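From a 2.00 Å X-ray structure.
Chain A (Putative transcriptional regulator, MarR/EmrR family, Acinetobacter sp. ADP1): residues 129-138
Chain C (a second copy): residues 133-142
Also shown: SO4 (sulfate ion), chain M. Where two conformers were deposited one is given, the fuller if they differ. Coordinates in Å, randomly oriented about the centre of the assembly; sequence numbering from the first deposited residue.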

# COMPACT_ATOMS: atom_id res chain seq x y z
N ALA A 129 24.31 7.21 -9.83
CA ALA A 129 24.64 5.94 -9.18
C ALA A 129 23.54 5.52 -8.20
O ALA A 129 23.23 4.34 -8.08
N GLU A 130 22.96 6.49 -7.50
CA GLU A 130 21.89 6.20 -6.54
C GLU A 130 20.61 5.76 -7.27
O GLU A 130 19.92 4.85 -6.81
N LYS A 131 20.28 6.42 -8.37
CA LYS A 131 19.15 5.99 -9.18
C LYS A 131 19.35 4.57 -9.66
O LYS A 131 18.45 3.74 -9.55
N ASP A 132 20.55 4.28 -10.16
CA ASP A 132 20.86 2.91 -10.56
C ASP A 132 20.61 1.92 -9.44
O ASP A 132 20.01 0.87 -9.66
N GLN A 133 21.10 2.22 -8.24
CA GLN A 133 20.90 1.32 -7.11
C GLN A 133 19.42 1.15 -6.79
O GLN A 133 18.96 0.05 -6.52
N LEU A 134 18.68 2.25 -6.80
CA LEU A 134 17.26 2.20 -6.52
C LEU A 134 16.57 1.21 -7.46
O LEU A 134 15.81 0.33 -7.02
N PHE A 135 16.85 1.31 -8.75
CA PHE A 135 16.16 0.43 -9.69
C PHE A 135 16.64 -1.01 -9.63
O PHE A 135 15.87 -1.94 -9.86
N ILE A 136 17.90 -1.19 -9.26
CA ILE A 136 18.41 -2.54 -9.05
C ILE A 136 17.65 -3.18 -7.90
O ILE A 136 17.21 -4.31 -7.99
N LEU A 137 17.50 -2.44 -6.81
CA LEU A 137 16.87 -2.98 -5.61
C LEU A 137 15.37 -3.22 -5.84
O LEU A 137 14.83 -4.24 -5.41
N LEU A 138 14.71 -2.30 -6.52
CA LEU A 138 13.28 -2.46 -6.80
C LEU A 138 13.05 -3.70 -7.65
O LEU A 138 12.06 -4.42 -7.47
N GLN C 133 20.99 -0.35 2.27
CA GLN C 133 20.85 0.57 1.14
C GLN C 133 19.37 0.80 0.79
O GLN C 133 18.97 1.92 0.47
N LEU C 134 18.57 -0.27 0.84
CA LEU C 134 17.13 -0.17 0.54
C LEU C 134 16.42 0.81 1.48
O LEU C 134 15.72 1.71 1.04
N PHE C 135 16.60 0.62 2.80
CA PHE C 135 15.94 1.50 3.77
C PHE C 135 16.35 2.96 3.61
O PHE C 135 15.54 3.88 3.76
N ILE C 136 17.61 3.18 3.29
CA ILE C 136 18.09 4.54 3.09
C ILE C 136 17.45 5.19 1.86
O ILE C 136 16.97 6.33 1.93
N LEU C 137 17.41 4.47 0.75
CA LEU C 137 16.83 5.03 -0.47
C LEU C 137 15.32 5.27 -0.34
O LEU C 137 14.82 6.28 -0.81
N LEU C 138 14.60 4.36 0.31
CA LEU C 138 13.17 4.58 0.53
C LEU C 138 12.93 5.82 1.39
O LEU C 138 12.00 6.60 1.16
N LYS C 139 13.78 6.02 2.38
CA LYS C 139 13.63 7.17 3.25
C LYS C 139 13.94 8.46 2.48
O LYS C 139 13.23 9.47 2.63
N LYS C 140 14.96 8.43 1.64
CA LYS C 140 15.20 9.57 0.73
C LYS C 140 13.98 9.87 -0.14
O LYS C 140 13.60 11.04 -0.31
N LEU C 141 13.37 8.84 -0.72
CA LEU C 141 12.14 9.04 -1.50
C LEU C 141 11.01 9.64 -0.67
O LEU C 141 10.32 10.56 -1.11
N ARG C 142 10.85 9.09 0.53
CA ARG C 142 9.85 9.48 1.52
C ARG C 142 9.99 10.96 1.95
O ARG C 142 9.00 11.64 2.22

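The contact centres on a leucine meeting its own copy: A:Leu137 CD1 lies 4.2 Å from C:Leu137 CD1, where the two helices cross at -113°, with their axes 10.3 Å apart at closest approach. The backbone register supports a nearly twofold arrangement, since the CA atoms of A:Leu134 and C:Leu137 are 6.7 Å apart and those of A:Leu137 and C:Leu134 are 6.8 Å apart.

Both Leu137 side chains point toward the opposing helix and share one rotamer, chi1 m and chi2 t, which extends CD1 across the gap. C:Leu137 acts as a knob in a hole formed by A:Glu130, A:Gln133, A:Leu134 and A:Leu137; its CD1 is 3.7 Å from A:Leu134 N, close enough to touch backbone, and 4.1 Å from A:Leu134 CB. In the reciprocal contact, A:Leu137 CD1 comes within 3.7 Å of C:Leu134 N and 3.6 Å of C:Gln133 CG.

Both Leu134 residues direct CA-to-CB sideways and adopt chi1 t, chi2 p. On chain A this conformation places A:Leu134 CD1 3.9 Å from C:Leu141 CD1, an mt leucine directed toward chain A.

The two glutamines differ in rotamer: A:Gln133 has chi1 and chi2 both m, whereas C:Gln133 has t and p. Their closest approach, A:Gln133 CG to C:Gln133 NE2 at 4.0 Å, is a packing contact without a hydrogen bond.

The polar link is a salt bridge. The CA-to-CB bond of A:Glu130 points sideways, but its m, t side chain brings OE2 to 3.3 Å from C:Lys140 NZ; the accompanying hydrogen bond, donated by the lysine, is weak. The CA-to-CB bond of A:Lys131 points away from chain C, and its NZ donates a weak hydrogen bond of 3.3 Å to O1 of the sulfate, probably acquired from the crystallisation liquor.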

# COMPACT_ATOMS: atom_id res chain seq x y z
CB ALA A 129 26.00 6.02 -8.47
CB GLU A 130 21.58 7.42 -5.68
CG GLU A 130 22.74 7.94 -4.86
CD GLU A 130 22.36 9.18 -4.06
OE1 GLU A 130 22.31 10.27 -4.64
OE2 GLU A 130 22.09 9.06 -2.85
CB LYS A 131 18.91 6.93 -10.36
CG LYS A 131 18.34 8.27 -9.91
CD LYS A 131 17.90 9.12 -11.09
CE LYS A 131 19.08 9.74 -11.79
NZ LYS A 131 18.65 10.88 -12.64
CB ASP A 132 22.30 2.80 -11.04
CG ASP A 132 22.54 3.52 -12.36
OD1 ASP A 132 21.56 3.89 -13.05
OD2 ASP A 132 23.72 3.72 -12.71
CB GLN A 133 21.64 1.82 -5.85
CG GLN A 133 23.08 1.37 -5.74
CD GLN A 133 23.22 -0.14 -5.68
OE1 GLN A 133 22.66 -0.81 -4.79
NE2 GLN A 133 23.96 -0.70 -6.63
CB LEU A 134 16.63 3.58 -6.66
CG LEU A 134 15.11 3.58 -6.51
CD1 LEU A 134 14.75 3.14 -5.08
CD2 LEU A 134 14.57 4.97 -6.81
CB PHE A 135 16.16 1.01 -11.10
CG PHE A 135 15.29 2.21 -11.23
CD1 PHE A 135 13.91 2.08 -11.11
CD2 PHE A 135 15.82 3.46 -11.44
CE1 PHE A 135 13.09 3.18 -11.21
CE2 PHE A 135 15.01 4.56 -11.55
CZ PHE A 135 13.65 4.43 -11.43
CB ILE A 136 19.91 -2.54 -8.75
CG1 ILE A 136 20.70 -2.27 -10.03
CG2 ILE A 136 20.34 -3.87 -8.12
CD1 ILE A 136 22.18 -1.91 -9.79
CB LEU A 137 17.12 -2.05 -4.41
CG LEU A 137 18.60 -1.96 -4.00
CD1 LEU A 137 18.79 -1.03 -2.79
CD2 LEU A 137 19.19 -3.33 -3.71
CB LEU A 138 12.70 -1.21 -7.49
CG LEU A 138 12.53 0.03 -6.59
CD1 LEU A 138 12.12 1.25 -7.42
CD2 LEU A 138 11.51 -0.24 -5.47
CB GLN C 133 21.58 0.02 -0.07
CG GLN C 133 21.45 0.86 -1.32
CD GLN C 133 22.17 2.19 -1.21
OE1 GLN C 133 21.66 3.14 -0.60
NE2 GLN C 133 23.34 2.28 -1.82
CB LEU C 134 16.46 -1.55 0.61
CG LEU C 134 14.95 -1.55 0.33
CD1 LEU C 134 14.66 -1.01 -1.09
CD2 LEU C 134 14.36 -2.94 0.54
CB PHE C 135 16.13 1.01 5.21
CG PHE C 135 15.41 -0.28 5.50
CD1 PHE C 135 14.02 -0.30 5.57
CD2 PHE C 135 16.10 -1.47 5.66
CE1 PHE C 135 13.33 -1.47 5.82
CE2 PHE C 135 15.43 -2.66 5.90
CZ PHE C 135 14.04 -2.67 5.99
CB ILE C 136 19.64 4.57 2.98
CG1 ILE C 136 20.25 4.31 4.37
CG2 ILE C 136 20.12 5.91 2.41
CD1 ILE C 136 21.70 3.81 4.33
CB LEU C 137 17.14 4.16 -1.69
CG LEU C 137 18.64 4.07 -2.03
CD1 LEU C 137 18.88 3.11 -3.21
CD2 LEU C 137 19.20 5.44 -2.34
CB LEU C 138 12.50 3.36 1.16
CG LEU C 138 12.57 2.06 0.33
CD1 LEU C 138 11.92 0.89 1.05
CD2 LEU C 138 11.96 2.26 -1.05
CB LYS C 139 14.49 7.03 4.50
CG LYS C 139 14.33 8.21 5.45
CD LYS C 139 15.00 7.93 6.78
CE LYS C 139 14.13 7.07 7.69
NZ LYS C 139 12.86 7.76 8.04
CB LYS C 140 16.42 9.35 -0.16
CG LYS C 140 17.74 9.66 0.51
CD LYS C 140 18.90 9.58 -0.46
CE LYS C 140 18.74 10.58 -1.60
NZ LYS C 140 19.98 11.38 -1.83
CB LEU C 141 11.68 7.72 -2.14
CG LEU C 141 12.63 7.18 -3.19
CD1 LEU C 141 12.28 5.75 -3.58
CD2 LEU C 141 12.62 8.11 -4.41
CB ARG C 142 10.02 8.53 2.72
CG ARG C 142 9.01 8.63 3.84
CD ARG C 142 8.97 7.31 4.66
NE ARG C 142 10.21 7.02 5.40
CZ ARG C 142 10.99 5.96 5.20
NH1 ARG C 142 10.70 5.03 4.27
NH2 ARG C 142 12.08 5.81 5.94
S SO4 M . 17.58 7.44 -15.01
O1 SO4 M . 17.97 8.83 -15.19
O2 SO4 M . 17.74 6.71 -16.26
O3 SO4 M . 18.43 6.84 -13.98
O4 SO4 M . 16.18 7.37 -14.59